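Local coordinates for protein sulfate transporter 4.1, chloroplastic (PDB 7LHV) that cotransports sulfate with protons across a membrane, as a plant member of the SLC26/SulP family, at the interface of chains A and B. Numbering follows the deposited sequence. Chains: chain A/B, Sulfate transporter 4.1, chloroplastic.

The interface of chains A and B. Residues chain A 492, 495-496, 538; chain B 492, 495-496, 538.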
# COMPACT_ATOMS: atom_id res chain seq x y z
N VAL A 492 5.62 -1.30 -5.04
CA VAL A 492 4.85 -2.54 -5.00
C VAL A 492 3.62 -2.43 -5.90
O VAL A 492 3.30 -3.35 -6.67
CB VAL A 492 4.46 -2.88 -3.55
CG1 VAL A 492 3.31 -3.87 -3.53
CG2 VAL A 492 5.65 -3.44 -2.81
N GLU A 495 4.63 -2.49 -9.57
CA GLU A 495 4.92 -3.84 -10.04
C GLU A 495 3.65 -4.66 -10.21
O GLU A 495 3.52 -5.41 -11.18
CB GLU A 495 5.87 -4.54 -9.07
CG GLU A 495 6.25 -5.94 -9.51
CD GLU A 495 7.06 -5.95 -10.79
OE1 GLU A 495 7.74 -4.93 -11.07
OE2 GLU A 495 7.01 -6.96 -11.52
N SER A 496 2.71 -4.54 -9.27
CA SER A 496 1.47 -5.31 -9.37
C SER A 496 0.63 -4.87 -10.56
O SER A 496 -0.02 -5.69 -11.21
CB SER A 496 0.67 -5.19 -8.08
OG SER A 496 1.35 -5.79 -6.99
N TYR A 538 -6.11 -10.45 -11.03
CA TYR A 538 -6.93 -10.02 -9.90
C TYR A 538 -7.17 -8.52 -10.05
O TYR A 538 -6.83 -7.92 -11.07
CB TYR A 538 -6.29 -10.41 -8.57
CG TYR A 538 -4.98 -9.74 -8.24
CD1 TYR A 538 -3.85 -9.94 -9.02
CD2 TYR A 538 -4.86 -8.92 -7.13
CE1 TYR A 538 -2.66 -9.34 -8.71
CE2 TYR A 538 -3.67 -8.32 -6.81
CZ TYR A 538 -2.57 -8.53 -7.61
OH TYR A 538 -1.37 -7.92 -7.31
N VAL B 492 -3.40 -6.58 -1.96
CA VAL B 492 -2.33 -6.40 -2.94
C VAL B 492 -1.00 -6.87 -2.36
O VAL B 492 -0.23 -7.57 -3.03
CB VAL B 492 -2.26 -4.93 -3.38
CG1 VAL B 492 -0.91 -4.63 -4.02
CG2 VAL B 492 -3.38 -4.62 -4.35
N GLU B 495 -0.92 -10.68 -2.12
CA GLU B 495 -0.66 -11.30 -3.41
C GLU B 495 0.80 -11.14 -3.82
O GLU B 495 1.41 -12.08 -4.34
CB GLU B 495 -1.58 -10.71 -4.48
CG GLU B 495 -1.38 -11.34 -5.85
CD GLU B 495 -1.78 -12.81 -5.87
OE1 GLU B 495 -2.62 -13.21 -5.04
OE2 GLU B 495 -1.23 -13.56 -6.70
N SER B 496 1.38 -9.95 -3.60
CA SER B 496 2.76 -9.73 -3.98
C SER B 496 3.72 -10.58 -3.15
O SER B 496 4.74 -11.05 -3.66
CB SER B 496 3.12 -8.25 -3.85
OG SER B 496 2.39 -7.46 -4.78
N TYR B 538 11.70 -9.38 -6.58
CA TYR B 538 12.02 -8.03 -6.12
C TYR B 538 11.82 -7.99 -4.61
O TYR B 538 11.60 -9.02 -3.98
CB TYR B 538 11.19 -6.98 -6.88
CG TYR B 538 9.70 -7.02 -6.64
CD1 TYR B 538 8.94 -8.11 -7.02
CD2 TYR B 538 9.05 -5.94 -6.07
CE1 TYR B 538 7.58 -8.14 -6.81
CE2 TYR B 538 7.69 -5.96 -5.86
CZ TYR B 538 6.96 -7.06 -6.23
OH TYR B 538 5.61 -7.09 -6.03
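With CG anti to the backbone N (chi1 -178°) and a bend at the next bond, A:Glu495 sets its CG methylene over one face of the B:Tyr538 ring, while CB flanks the rim on the CE2–CZ side. A chi1 of 66° turns that ring from its loop toward the partner's helix. The methylene CG of A:Glu495 lies 3.5 Å from B:Tyr538 CZ, off-centre toward the phenol end, a CH-pi contact. Carboxylate and ring planes are 45° apart; the chain turns up off the ring at CG, so the carboxylate stands away from the face. Glutamate thus offers an aliphatic stem for packing, and tyrosine a flat face with the length to reach it. The exchanged pair, A:Tyr538 with B:Glu495, repeats the contact.

Between the two pairs, A:Ser496 OG and B:Ser496 OG meet at 3.0 Å. Each can donate to its own Val492 carbonyl, 3.1 Å from A:Ser496 OG to A:Val492 O, approaching from above the carbonyl plane. If both do, neither has a hydrogen left for the other; a bond across the axis would need one to give up its carbonyl. Serine is small enough for the helix ends to come close. A:Val492 CG1 adds a compact apolar flank 3.9 Å from B:Ser496 OG.

The patch belongs to the two-fold interface of the deposited dimer, consistent with known SLC26 dimers: the C-terminal ends of helices 477-496 meet at the boundary between membrane region and STAS domains, whose loops supply the tyrosines.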